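Local coordinates for protein esterase (Pelagibacterium halotolerans, PDB 5DWD) that probably hydrolyses carboxylic esters, acting as a carboxylesterase of the alpha/beta-hydrolase superfamily, at residues A35-A40 / F68-F73; V45-Y50 / T133-F138; G61-D66 / T231-L236; A75-H80 / F87-F92; L156-A161 / K179-L184. All blocks are in the same frame, centred on the assembly; numbering follows the deposited sequence.

Contact 1 (A35-A40 / F68-F73); sequences AVSGAA and FPDTMF
Two type I beta turns, Ala35 to Gly38 and Phe68 to Thr71, interlock through Ser37 and the Pro69-Asp70 pair, holding the loop after strand 32-33 against the approach to strand 71-74. Ser37 uses both its backbone and its side chain. Its N donates to Pro69 O at 2.9 Å (165° at the hydrogen). Its OG stands between the backbone N and the carbonyl carbon (chi1 76°), a position from which it reaches both Asp70 OD1 and Ala39 N. It donates to Asp70 OD1 at 2.8 Å, entering on the anti lone pair of OD1, the one away from OD2. The same OG accepts from Ala39 N at 3.2 Å, which makes an ST turn. Val36 N donates to water 1 at 3.1 Å, and this water also lies 2.7 Å from Thr71 O. Apolar contact is slight: Ala40 CB meets Met72 CB at 3.9 Å. With one bond given and one received, the Ser37 hydroxyl is probably fixed in rotation, and a charged Asp70 carboxylate would probably polarise its O-H.

Contact 2 (V45-Y50 / T133-F138); sequences VLLHGY and TILVGF
Val45 and Leu135 pair across two adjacent parallel strands, 42-47 and 133-138, at the centre of the alpha/beta-hydrolase sheet; the short segments run 19° apart. Val45 reaches its neighbours with every atom of its side chain. CB lies 3.9 Å from Leu135 CD2. CG1, anti to the backbone N (chi1 176°), runs alongside Leu135 and meets the same CD2 at 3.8 Å, while CG2, on the backbone N side, meets Thr133 CG2 at 4.1 Å. That Leu135 methyl also receives Leu47 CD1, at 3.7 Å, so one methyl touches two side chains of the neighbouring strand. On the other face of the sheet Leu46 CD2 rests on Val136 CB. Four backbone bonds hold the strands, including Val136 N to Val45 O at 2.8 Å and Phe138 N to Leu47 O at 3.0 Å. Gly137 begins a GxSxG sequence that is consistent with a nucleophile elbow just beyond the strand. Segment 45-50 ends at Tyr50, which lines the pocket holding the bound polyether. Two residues before it, His48 ND1 donates to Gly49 O at 2.8 Å, the acceptor lying almost exactly in the imidazole plane.

Contact 3 (G61-D66 / T231-L236); sequences GQFWRD and TATAFL
The axes of helix segments 61-65 and 231-236 pass no closer than 11.8 Å and run 50° apart, so the helices are bridged by long side chains, chiefly Trp64, whose CG, anti to the carbonyl carbon, aims the indole at helix 226-239. Both helices pack on the face of the alpha/beta-hydrolase sheet that carries Leu46 and Ile160. Leu236 CD2 sits over the indole, 3.4 Å from the centroid of the six-membered ring and 14° off its normal, a CH-pi contact. Ala232 CB comes to the ring edge instead, 3.7 Å from Trp64 CZ2. The buried indole N-H is satisfied in its own plane: NE1 donates to Thr233 OG1 at 2.9 Å (158° at the hydrogen). This hydroxyl is also hydrogen-bonded to Leu229 O, one turn earlier, which helps fix its rotation. A leucine at Trp64 would probably leave Thr233 OG1 without its indole donor and open a gap beneath the Leu236 methyl. The Phe63 ring edge brings CE2 to 3.8 Å from Thr233 OG1.

Contact 4 (A75-H80 / F87-F92); sequences APNAPH and FGYEWF
Pro76 makes a loose first touch, its CG 4.4 Å from Trp91 CH2. Asn77 lies over one face of the Tyr89 ring, displaced toward the rim near CE2, with CB 3.9 Å from the centroid; its CG stands anti to the carbonyl carbon, which helps lay the amide on the ring, stacked with the planes 20° apart. The amide is held at both ends, OD1 accepting from Gly54 N and ND2 bonded to Ser29 OG. The Ala78 methyl packs on Trp91 and beside Tyr89: its CB sits over the indole face, 3.6 Å from the centroid of the five-membered ring and 17° off the normal, and lies 3.9 Å from Tyr89 CB. Pro79 CD adds a contact 3.7 Å from Trp91 CE3. At His80 the loop becomes the first strand of a beta hairpin, 80-82 with 89-90, whose connecting loop carries Gly84 and Asn85 of the polyether-binding pocket. His80 and Glu90 form an uneven antiparallel hydrogen-bonded pair: Glu90 N to His80 O is 2.8 Å (163° at the hydrogen), whereas His80 N to Glu90 O is weak at 3.5 Å. Trp91 NE1 donates to His48 O, so a serine in its place would probably leave that carbonyl without its donor and strip the cover from the Ala78 methyl. Water 2 donates to Trp91 O at 2.7 Å and also bonds His80 NE2.

Contact 5 (L156-A161 / K179-L184); sequences LKAIIA and KPPVLL
Pro180 leads the second segment into contact by resting on two residues of the first: its CB is 3.3 Å from Leu156 O, and its CG meets Ile159 CD1 at 3.9 Å. Ile159 CG1 stands anti to the carbonyl carbon (chi1 -57°), which sends CD1 back toward this proline. Pro181 lays the CG of its ring 3.3 Å from Lys157 O. Having no N-H, it joins the strand pairing through its carbonyl alone, Pro181 O accepting from Ile159 N at 2.9 Å. Val182 pairs with Ile159, its CG2 4.2 Å from Ile159 CB. Leu183 bonds in both directions: its N donates to Ile159 O at 2.9 Å (167° at the hydrogen), and its O accepts from Ala161 N at 2.9 Å. Its side chain points to the opposite face from Val182, beside Ile160. Leu184 returns to the Val182 face, where CD2 meets Ala161 CB at 3.9 Å. The segments 158-161 and 182-184 run only 9° from parallel, as neighbouring strands of a beta-alpha-beta crossover through helix 169-175. Helix 140-149 covers the face bearing Ile159, Ala161 and Val182, while helix 226-239 covers Ala158, Ile160 and Leu183 on the other. Strand 133-138 flanks strand 158-162 on its far edge, and Lys179 packs on Gly209 of the second subunit.

Contacts 2 and 5 are buried pairings of one parallel sheet, joined where strand 133-138 borders strand 158-162 and Leu135 O accepts from Ile160 N. Contact 3 is also buried but lies above the sheet: Leu236 touches Ile134 of contact 2 and Ile160 of contact 5, and Trp64 reaches Leu46. Here a ring face and one side-chain bond replace the backbone ladder. Contact 1, its centre about 20 Å from the centre of the chain, is partly exposed and mostly polar, yet Phe68 and Phe73 of its second segment pack on contact 3. Contact 4, also partly buried, relies on aromatic faces and is tied to contact 2 through His48, which bonds both Trp91 and Ala78.

Contact 1 (A35-A40 / F68-F73)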
# COMPACT_ATOMS: atom_id res chain seq x y z
N ALA B 35 16.94 -19.19 -5.39
CA ALA B 35 17.00 -18.29 -6.52
C ALA B 35 18.04 -18.84 -7.52
O ALA B 35 19.11 -19.26 -7.10
CB ALA B 35 17.40 -16.91 -6.06
N VAL B 36 17.65 -18.89 -8.77
CA VAL B 36 18.45 -19.42 -9.87
C VAL B 36 19.79 -18.72 -9.89
O VAL B 36 20.81 -19.37 -10.07
CB VAL B 36 17.72 -19.21 -11.22
CG1 VAL B 36 18.70 -19.30 -12.42
CG2 VAL B 36 16.61 -20.21 -11.34
N SER B 37 19.77 -17.41 -9.70
CA SER B 37 20.97 -16.59 -9.72
C SER B 37 21.96 -16.86 -8.58
O SER B 37 23.10 -16.38 -8.62
CB SER B 37 20.57 -15.12 -9.65
OG SER B 37 20.19 -14.77 -8.30
N GLY B 38 21.56 -17.57 -7.54
CA GLY B 38 22.37 -17.71 -6.35
C GLY B 38 22.19 -16.70 -5.22
O GLY B 38 22.73 -16.87 -4.12
N ALA B 39 21.46 -15.61 -5.43
CA ALA B 39 21.26 -14.68 -4.30
C ALA B 39 19.87 -14.05 -4.39
O ALA B 39 19.61 -13.19 -5.26
CB ALA B 39 22.33 -13.62 -4.26
N ALA B 40 19.01 -14.49 -3.49
CA ALA B 40 17.58 -14.12 -3.54
C ALA B 40 17.40 -12.68 -3.14
O ALA B 40 17.88 -12.25 -2.09
CB ALA B 40 16.77 -15.04 -2.67
N PHE B 68 12.00 -15.34 -13.29
CA PHE B 68 12.33 -14.55 -12.10
C PHE B 68 13.53 -15.14 -11.43
O PHE B 68 13.49 -15.84 -10.42
CB PHE B 68 11.08 -14.47 -11.16
CG PHE B 68 9.91 -13.89 -11.84
CD1 PHE B 68 9.95 -12.62 -12.27
CD2 PHE B 68 8.80 -14.62 -12.13
CE1 PHE B 68 8.91 -12.10 -12.99
CE2 PHE B 68 7.75 -14.08 -12.84
CZ PHE B 68 7.79 -12.82 -13.24
N PRO B 69 14.73 -14.90 -12.01
CA PRO B 69 15.87 -15.64 -11.55
C PRO B 69 16.43 -15.24 -10.22
O PRO B 69 17.23 -15.96 -9.69
CB PRO B 69 16.91 -15.37 -12.67
CG PRO B 69 16.55 -14.03 -13.12
CD PRO B 69 15.04 -14.07 -13.17
N ASP B 70 15.98 -14.13 -9.66
CA ASP B 70 16.44 -13.71 -8.31
C ASP B 70 15.40 -13.95 -7.21
O ASP B 70 15.57 -13.48 -6.09
CB ASP B 70 16.77 -12.22 -8.35
CG ASP B 70 17.85 -11.86 -9.38
OD1 ASP B 70 18.84 -12.62 -9.52
OD2 ASP B 70 17.67 -10.82 -10.05
N THR B 71 14.40 -14.77 -7.53
CA THR B 71 13.33 -15.11 -6.58
C THR B 71 13.51 -16.51 -6.00
O THR B 71 13.70 -17.49 -6.74
CB THR B 71 11.97 -14.89 -7.29
OG1 THR B 71 11.96 -13.55 -7.76
CG2 THR B 71 10.77 -15.08 -6.27
N MET B 72 13.42 -16.60 -4.68
CA MET B 72 13.31 -17.86 -3.96
C MET B 72 11.78 -18.20 -3.85
O MET B 72 10.97 -17.29 -3.69
CB MET B 72 13.85 -17.68 -2.53
CG MET B 72 13.67 -18.89 -1.65
SD MET B 72 14.22 -18.49 0.03
CE MET B 72 14.19 -20.00 0.97
N PHE B 73 11.47 -19.48 -3.98
CA PHE B 73 10.08 -19.97 -3.88
C PHE B 73 9.98 -20.96 -2.72
O PHE B 73 10.77 -21.89 -2.59
CB PHE B 73 9.65 -20.62 -5.17
CG PHE B 73 9.65 -19.69 -6.32
CD1 PHE B 73 10.83 -19.47 -7.09
CD2 PHE B 73 8.48 -19.04 -6.69
CE1 PHE B 73 10.75 -18.54 -8.18
CE2 PHE B 73 8.45 -18.15 -7.71
CZ PHE B 73 9.58 -17.88 -8.46
O HOH W 1 14.69 -18.08 -9.13

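Contact 2 (V45-Y50 / T133-F138)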
# COMPACT_ATOMS: atom_id res chain seq x y z
N VAL B 45 5.94 -17.05 -1.53
CA VAL B 45 5.43 -18.12 -0.69
C VAL B 45 4.14 -18.60 -1.36
O VAL B 45 3.23 -17.79 -1.61
CB VAL B 45 5.13 -17.60 0.72
CG1 VAL B 45 4.53 -18.64 1.58
CG2 VAL B 45 6.45 -17.09 1.36
N LEU B 46 4.07 -19.89 -1.56
CA LEU B 46 2.94 -20.51 -2.26
C LEU B 46 2.15 -21.35 -1.32
O LEU B 46 2.68 -22.24 -0.73
CB LEU B 46 3.48 -21.44 -3.38
CG LEU B 46 4.38 -20.79 -4.40
CD1 LEU B 46 5.35 -21.76 -5.03
CD2 LEU B 46 3.54 -20.13 -5.49
N LEU B 47 0.83 -21.11 -1.23
CA LEU B 47 -0.05 -21.76 -0.24
C LEU B 47 -1.05 -22.65 -0.99
O LEU B 47 -1.93 -22.14 -1.74
CB LEU B 47 -0.76 -20.74 0.62
CG LEU B 47 0.09 -19.68 1.34
CD1 LEU B 47 -0.82 -18.77 2.16
CD2 LEU B 47 1.11 -20.39 2.23
N HIS B 48 -0.94 -23.95 -0.71
CA HIS B 48 -1.84 -24.96 -1.36
C HIS B 48 -3.28 -24.96 -0.86
O HIS B 48 -3.62 -24.37 0.20
CB HIS B 48 -1.23 -26.35 -1.27
CG HIS B 48 -1.18 -26.90 0.11
ND1 HIS B 48 -2.32 -27.36 0.74
CD2 HIS B 48 -0.17 -27.01 1.01
CE1 HIS B 48 -2.00 -27.82 1.94
NE2 HIS B 48 -0.72 -27.56 2.16
N GLY B 49 -4.14 -25.64 -1.62
CA GLY B 49 -5.54 -25.78 -1.26
C GLY B 49 -5.82 -26.96 -0.37
O GLY B 49 -4.95 -27.78 -0.04
N TYR B 50 -7.10 -27.10 0.00
CA TYR B 50 -7.53 -28.17 0.85
C TYR B 50 -7.34 -29.50 0.19
O TYR B 50 -7.73 -29.70 -0.95
CB TYR B 50 -9.03 -27.98 1.15
CG TYR B 50 -9.67 -29.03 2.02
CD1 TYR B 50 -9.64 -28.89 3.47
CD2 TYR B 50 -10.30 -30.11 1.51
CE1 TYR B 50 -10.25 -29.86 4.28
CE2 TYR B 50 -10.95 -31.08 2.35
CZ TYR B 50 -10.88 -30.95 3.71
OH TYR B 50 -11.51 -31.91 4.54
N THR B 133 8.35 -9.87 -0.29
CA THR B 133 7.67 -11.15 -0.32
C THR B 133 6.30 -10.99 -0.98
O THR B 133 5.61 -10.02 -0.73
CB THR B 133 7.43 -11.64 1.10
OG1 THR B 133 8.70 -11.83 1.78
CG2 THR B 133 6.66 -12.98 1.16
N ILE B 134 5.98 -11.96 -1.84
CA ILE B 134 4.63 -12.06 -2.43
C ILE B 134 4.02 -13.33 -1.87
O ILE B 134 4.60 -14.42 -1.93
CB ILE B 134 4.71 -12.08 -3.93
CG1 ILE B 134 5.41 -10.79 -4.42
CG2 ILE B 134 3.35 -12.27 -4.54
CD1 ILE B 134 5.72 -10.78 -5.87
N LEU B 135 2.83 -13.20 -1.29
CA LEU B 135 2.11 -14.38 -0.85
C LEU B 135 1.09 -14.78 -1.94
O LEU B 135 0.27 -13.95 -2.28
CB LEU B 135 1.29 -14.00 0.40
CG LEU B 135 1.47 -14.58 1.73
CD1 LEU B 135 0.39 -14.23 2.71
CD2 LEU B 135 1.74 -16.09 1.75
N VAL B 136 1.18 -16.02 -2.38
CA VAL B 136 0.39 -16.59 -3.47
C VAL B 136 -0.39 -17.79 -2.93
O VAL B 136 0.20 -18.69 -2.33
CB VAL B 136 1.31 -17.00 -4.63
CG1 VAL B 136 0.52 -17.62 -5.78
CG2 VAL B 136 2.04 -15.75 -5.11
N GLY B 137 -1.70 -17.82 -3.14
CA GLY B 137 -2.46 -19.00 -2.68
C GLY B 137 -3.48 -19.48 -3.68
O GLY B 137 -3.89 -18.72 -4.54
N PHE B 138 -3.83 -20.76 -3.56
CA PHE B 138 -4.91 -21.34 -4.33
C PHE B 138 -5.98 -21.87 -3.40
O PHE B 138 -5.67 -22.61 -2.45
CB PHE B 138 -4.42 -22.49 -5.21
CG PHE B 138 -5.52 -23.21 -5.97
CD1 PHE B 138 -6.18 -22.59 -6.99
CD2 PHE B 138 -5.87 -24.50 -5.67
CE1 PHE B 138 -7.22 -23.22 -7.67
CE2 PHE B 138 -6.88 -25.16 -6.38
CZ PHE B 138 -7.59 -24.50 -7.35

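Contact 3 (G61-D66 / T231-L236)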
# COMPACT_ATOMS: atom_id res chain seq x y z
N GLY B 61 6.25 -22.63 -8.81
CA GLY B 61 7.55 -22.10 -8.49
C GLY B 61 8.57 -22.44 -9.58
O GLY B 61 9.32 -21.57 -10.04
N GLN B 62 8.53 -23.68 -10.03
CA GLN B 62 9.43 -24.12 -11.10
C GLN B 62 9.15 -23.37 -12.39
O GLN B 62 10.09 -23.03 -13.15
CB GLN B 62 9.33 -25.63 -11.28
CG GLN B 62 10.51 -26.26 -11.98
CD GLN B 62 11.77 -26.32 -11.14
OE1 GLN B 62 12.77 -25.71 -11.50
NE2 GLN B 62 11.75 -27.09 -10.05
N PHE B 63 7.88 -23.12 -12.67
CA PHE B 63 7.48 -22.41 -13.90
C PHE B 63 7.97 -20.97 -13.82
O PHE B 63 8.49 -20.42 -14.79
CB PHE B 63 5.97 -22.48 -14.07
CG PHE B 63 5.42 -21.65 -15.17
CD1 PHE B 63 5.41 -22.13 -16.46
CD2 PHE B 63 4.92 -20.39 -14.93
CE1 PHE B 63 4.93 -21.34 -17.48
CE2 PHE B 63 4.43 -19.60 -15.95
CZ PHE B 63 4.44 -20.08 -17.24
N TRP B 64 7.80 -20.35 -12.65
CA TRP B 64 8.07 -18.94 -12.54
C TRP B 64 9.57 -18.70 -12.37
O TRP B 64 10.03 -17.61 -12.68
CB TRP B 64 7.32 -18.33 -11.34
CG TRP B 64 5.95 -17.94 -11.69
CD1 TRP B 64 5.50 -17.54 -12.86
CD2 TRP B 64 4.88 -17.80 -10.77
NE1 TRP B 64 4.23 -17.18 -12.80
CE2 TRP B 64 3.79 -17.32 -11.51
CE3 TRP B 64 4.72 -18.05 -9.42
CZ2 TRP B 64 2.53 -17.15 -10.97
CZ3 TRP B 64 3.46 -17.87 -8.86
CH2 TRP B 64 2.38 -17.40 -9.64
N ARG B 65 10.30 -19.66 -11.85
CA ARG B 65 11.77 -19.41 -11.63
C ARG B 65 12.47 -19.16 -12.99
O ARG B 65 13.47 -18.41 -13.03
CB ARG B 65 12.46 -20.50 -10.80
CG ARG B 65 12.68 -21.76 -11.57
CD ARG B 65 13.25 -22.91 -10.75
NE ARG B 65 14.23 -22.61 -9.72
CZ ARG B 65 15.03 -23.52 -9.17
NH1 ARG B 65 14.97 -24.82 -9.56
NH2 ARG B 65 15.92 -23.15 -8.23
N ASP B 66 11.93 -19.69 -14.10
CA ASP B 66 12.46 -19.36 -15.44
C ASP B 66 12.38 -17.87 -15.79
O ASP B 66 13.23 -17.36 -16.54
CB ASP B 66 11.75 -20.17 -16.53
CG ASP B 66 12.10 -21.65 -16.48
OD1 ASP B 66 13.12 -22.08 -15.86
OD2 ASP B 66 11.36 -22.39 -17.12
N THR B 231 -1.76 -13.91 -16.59
CA THR B 231 -2.13 -12.67 -15.86
C THR B 231 -1.19 -12.52 -14.61
O THR B 231 -0.66 -11.44 -14.37
CB THR B 231 -3.60 -12.64 -15.50
OG1 THR B 231 -4.39 -12.65 -16.73
CG2 THR B 231 -3.93 -11.47 -14.65
N ALA B 232 -1.05 -13.60 -13.84
CA ALA B 232 -0.19 -13.61 -12.66
C ALA B 232 1.28 -13.34 -12.97
O ALA B 232 1.93 -12.58 -12.31
CB ALA B 232 -0.32 -14.89 -11.82
N THR B 233 1.76 -13.93 -14.04
CA THR B 233 3.16 -13.76 -14.46
C THR B 233 3.43 -12.31 -14.85
O THR B 233 4.39 -11.70 -14.43
CB THR B 233 3.54 -14.71 -15.63
OG1 THR B 233 3.28 -16.07 -15.28
CG2 THR B 233 5.02 -14.58 -15.98
N ALA B 234 2.52 -11.73 -15.60
CA ALA B 234 2.64 -10.33 -15.93
C ALA B 234 2.60 -9.41 -14.74
O ALA B 234 3.29 -8.41 -14.72
CB ALA B 234 1.64 -9.95 -16.99
N PHE B 235 1.75 -9.72 -13.74
CA PHE B 235 1.71 -8.95 -12.53
C PHE B 235 3.04 -9.08 -11.76
O PHE B 235 3.54 -8.08 -11.27
CB PHE B 235 0.53 -9.41 -11.69
CG PHE B 235 0.33 -8.68 -10.38
CD1 PHE B 235 -0.13 -7.37 -10.33
CD2 PHE B 235 0.55 -9.31 -9.15
CE1 PHE B 235 -0.38 -6.75 -9.09
CE2 PHE B 235 0.28 -8.69 -7.94
CZ PHE B 235 -0.15 -7.40 -7.91
N LEU B 236 3.56 -10.28 -11.66
CA LEU B 236 4.92 -10.51 -11.03
C LEU B 236 6.03 -9.68 -11.74
O LEU B 236 6.86 -9.04 -11.08
CB LEU B 236 5.27 -11.98 -11.06
CG LEU B 236 4.94 -12.92 -9.89
CD1 LEU B 236 4.44 -12.32 -8.63
CD2 LEU B 236 4.72 -14.38 -10.22

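Contact 4 (A75-H80 / F87-F92)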
# COMPACT_ATOMS: atom_id res chain seq x y z
N ALA B 75 6.99 -23.47 -0.61
CA ALA B 75 5.58 -23.97 -0.57
C ALA B 75 5.38 -24.85 0.67
O ALA B 75 5.59 -26.06 0.60
CB ALA B 75 5.30 -24.80 -1.79
N PRO B 76 4.96 -24.24 1.80
CA PRO B 76 4.79 -25.04 3.02
C PRO B 76 3.62 -25.96 2.97
O PRO B 76 2.57 -25.63 2.36
CB PRO B 76 4.58 -24.02 4.09
CG PRO B 76 4.11 -22.80 3.36
CD PRO B 76 4.73 -22.83 2.03
N ASN B 77 3.81 -27.13 3.56
CA ASN B 77 2.65 -27.96 3.84
C ASN B 77 1.83 -27.31 4.96
O ASN B 77 2.39 -26.86 5.95
CB ASN B 77 3.05 -29.36 4.25
CG ASN B 77 3.80 -30.08 3.19
OD1 ASN B 77 3.41 -30.09 1.98
ND2 ASN B 77 4.85 -30.81 3.61
N ALA B 78 0.49 -27.30 4.83
CA ALA B 78 -0.37 -26.81 5.86
C ALA B 78 -0.21 -27.72 7.11
O ALA B 78 0.25 -28.84 7.00
CB ALA B 78 -1.80 -26.81 5.35
N PRO B 79 -0.62 -27.19 8.27
CA PRO B 79 -0.23 -27.79 9.48
C PRO B 79 -0.96 -29.06 9.91
O PRO B 79 -0.56 -29.71 10.86
CB PRO B 79 -0.48 -26.66 10.50
CG PRO B 79 -1.47 -25.75 9.87
CD PRO B 79 -1.12 -25.82 8.44
N HIS B 80 -2.04 -29.41 9.25
CA HIS B 80 -2.83 -30.55 9.65
C HIS B 80 -3.05 -31.49 8.48
O HIS B 80 -3.25 -31.05 7.33
CB HIS B 80 -4.19 -30.01 10.01
CG HIS B 80 -4.17 -28.88 10.99
ND1 HIS B 80 -3.85 -29.06 12.33
CD2 HIS B 80 -4.41 -27.55 10.84
CE1 HIS B 80 -3.90 -27.89 12.95
NE2 HIS B 80 -4.25 -26.97 12.08
N PHE B 87 -3.64 -38.22 2.43
CA PHE B 87 -2.37 -38.03 1.75
C PHE B 87 -2.02 -36.56 1.52
O PHE B 87 -0.89 -36.25 1.04
CB PHE B 87 -2.36 -38.76 0.41
CG PHE B 87 -2.62 -40.21 0.52
CD1 PHE B 87 -1.56 -41.04 0.89
CD2 PHE B 87 -3.89 -40.78 0.32
CE1 PHE B 87 -1.76 -42.39 1.02
CE2 PHE B 87 -4.09 -42.12 0.48
CZ PHE B 87 -2.99 -42.93 0.83
N GLY B 88 -2.92 -35.65 1.89
CA GLY B 88 -2.68 -34.21 1.79
C GLY B 88 -2.88 -33.50 3.10
O GLY B 88 -3.03 -34.16 4.17
N TYR B 89 -2.95 -32.20 3.01
CA TYR B 89 -2.99 -31.32 4.16
C TYR B 89 -4.13 -30.31 4.08
O TYR B 89 -4.67 -30.04 2.97
CB TYR B 89 -1.65 -30.56 4.27
CG TYR B 89 -0.47 -31.48 4.46
CD1 TYR B 89 -0.18 -32.08 5.68
CD2 TYR B 89 0.27 -31.86 3.33
CE1 TYR B 89 0.92 -32.93 5.80
CE2 TYR B 89 1.37 -32.72 3.42
CZ TYR B 89 1.66 -33.27 4.67
OH TYR B 89 2.68 -34.13 4.79
N GLU B 90 -4.50 -29.73 5.22
CA GLU B 90 -5.49 -28.68 5.30
C GLU B 90 -5.01 -27.56 6.17
O GLU B 90 -4.29 -27.82 7.17
CB GLU B 90 -6.87 -29.21 5.81
CG GLU B 90 -6.78 -29.77 7.25
CD GLU B 90 -8.02 -30.45 7.77
OE1 GLU B 90 -8.76 -31.05 6.96
OE2 GLU B 90 -8.24 -30.37 9.05
N TRP B 91 -5.34 -26.31 5.81
CA TRP B 91 -5.06 -25.19 6.67
C TRP B 91 -6.02 -25.24 7.87
O TRP B 91 -5.70 -24.79 8.98
CB TRP B 91 -5.15 -23.83 5.90
CG TRP B 91 -4.13 -23.73 4.87
CD1 TRP B 91 -4.26 -24.03 3.51
CD2 TRP B 91 -2.75 -23.42 5.09
NE1 TRP B 91 -3.03 -23.92 2.95
CE2 TRP B 91 -2.09 -23.57 3.86
CE3 TRP B 91 -2.01 -23.05 6.22
CZ2 TRP B 91 -0.73 -23.36 3.71
CZ3 TRP B 91 -0.63 -22.84 6.07
CH2 TRP B 91 -0.01 -22.99 4.83
N PHE B 92 -7.22 -25.72 7.60
CA PHE B 92 -8.28 -25.84 8.61
C PHE B 92 -9.31 -26.82 8.10
O PHE B 92 -9.39 -27.05 6.88
CB PHE B 92 -8.91 -24.50 9.01
CG PHE B 92 -9.40 -23.66 7.84
CD1 PHE B 92 -10.68 -23.85 7.29
CD2 PHE B 92 -8.64 -22.62 7.31
CE1 PHE B 92 -11.16 -23.08 6.25
CE2 PHE B 92 -9.11 -21.84 6.28
CZ PHE B 92 -10.39 -22.06 5.79
O HOH W 2 -6.32 -24.51 11.60

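Contact 5 (L156-A161 / K179-L184)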
# COMPACT_ATOMS: atom_id res chain seq x y z
N LEU B 156 3.31 -6.67 2.62
CA LEU B 156 3.92 -7.45 1.57
C LEU B 156 4.11 -6.65 0.31
O LEU B 156 3.46 -5.65 0.06
CB LEU B 156 2.99 -8.64 1.25
CG LEU B 156 2.79 -9.60 2.41
CD1 LEU B 156 1.52 -10.42 2.23
CD2 LEU B 156 3.99 -10.54 2.54
N LYS B 157 4.95 -7.16 -0.57
CA LYS B 157 5.10 -6.61 -1.89
C LYS B 157 3.80 -6.82 -2.64
O LYS B 157 3.43 -5.95 -3.39
CB LYS B 157 6.20 -7.32 -2.62
CG LYS B 157 6.55 -6.73 -3.96
CD LYS B 157 7.64 -7.54 -4.68
CE LYS B 157 8.94 -7.49 -3.93
NZ LYS B 157 9.59 -6.16 -3.98
N ALA B 158 3.11 -7.95 -2.38
CA ALA B 158 1.81 -8.21 -3.06
C ALA B 158 1.15 -9.48 -2.55
O ALA B 158 1.84 -10.32 -1.96
CB ALA B 158 2.00 -8.40 -4.56
N ILE B 159 -0.17 -9.63 -2.82
CA ILE B 159 -0.81 -10.92 -2.64
C ILE B 159 -1.44 -11.31 -4.01
O ILE B 159 -2.07 -10.50 -4.63
CB ILE B 159 -1.92 -10.86 -1.54
CG1 ILE B 159 -1.31 -10.36 -0.22
CG2 ILE B 159 -2.72 -12.12 -1.44
CD1 ILE B 159 -2.29 -10.09 0.84
N ILE B 160 -1.32 -12.59 -4.34
CA ILE B 160 -1.99 -13.20 -5.48
C ILE B 160 -2.91 -14.31 -4.95
O ILE B 160 -2.43 -15.26 -4.34
CB ILE B 160 -1.08 -13.74 -6.58
CG1 ILE B 160 -0.15 -12.64 -7.03
CG2 ILE B 160 -1.99 -14.24 -7.72
CD1 ILE B 160 0.83 -13.05 -8.09
N ALA B 161 -4.22 -14.13 -5.14
CA ALA B 161 -5.22 -15.08 -4.67
C ALA B 161 -5.93 -15.72 -5.83
O ALA B 161 -6.75 -15.07 -6.46
CB ALA B 161 -6.21 -14.37 -3.76
N LYS B 179 -1.68 -2.74 3.46
CA LYS B 179 -2.43 -2.62 2.18
C LYS B 179 -1.55 -2.85 1.01
O LYS B 179 -1.39 -1.99 0.14
CB LYS B 179 -3.14 -1.26 2.09
CG LYS B 179 -4.09 -1.06 3.23
CD LYS B 179 -4.90 0.19 3.11
CE LYS B 179 -5.64 0.47 4.40
NZ LYS B 179 -6.49 1.67 4.37
N PRO B 180 -1.09 -4.10 0.86
CA PRO B 180 -0.32 -4.42 -0.32
C PRO B 180 -1.24 -4.48 -1.55
O PRO B 180 -2.47 -4.65 -1.36
CB PRO B 180 0.17 -5.82 0.00
CG PRO B 180 -0.92 -6.43 0.78
CD PRO B 180 -1.36 -5.30 1.71
N PRO B 181 -0.69 -4.38 -2.76
CA PRO B 181 -1.51 -4.65 -3.93
C PRO B 181 -1.95 -6.11 -3.95
O PRO B 181 -1.25 -6.98 -3.51
CB PRO B 181 -0.61 -4.41 -5.11
CG PRO B 181 0.75 -4.37 -4.56
CD PRO B 181 0.69 -4.00 -3.13
N VAL B 182 -3.16 -6.33 -4.53
CA VAL B 182 -3.76 -7.64 -4.51
C VAL B 182 -4.27 -7.92 -5.91
O VAL B 182 -4.95 -7.11 -6.52
CB VAL B 182 -4.94 -7.72 -3.48
CG1 VAL B 182 -5.72 -9.02 -3.63
CG2 VAL B 182 -4.45 -7.51 -2.05
N LEU B 183 -3.96 -9.10 -6.40
CA LEU B 183 -4.53 -9.59 -7.64
C LEU B 183 -5.38 -10.83 -7.36
O LEU B 183 -4.88 -11.84 -6.80
CB LEU B 183 -3.42 -10.01 -8.58
CG LEU B 183 -3.72 -10.71 -9.90
CD1 LEU B 183 -4.74 -9.94 -10.69
CD2 LEU B 183 -2.49 -11.05 -10.69
N LEU B 184 -6.66 -10.78 -7.72
CA LEU B 184 -7.57 -11.90 -7.63
C LEU B 184 -7.75 -12.51 -8.99
O LEU B 184 -7.93 -11.75 -9.96
CB LEU B 184 -8.95 -11.42 -7.15
CG LEU B 184 -8.95 -10.57 -5.86
CD1 LEU B 184 -10.32 -9.88 -5.68
CD2 LEU B 184 -8.59 -11.35 -4.61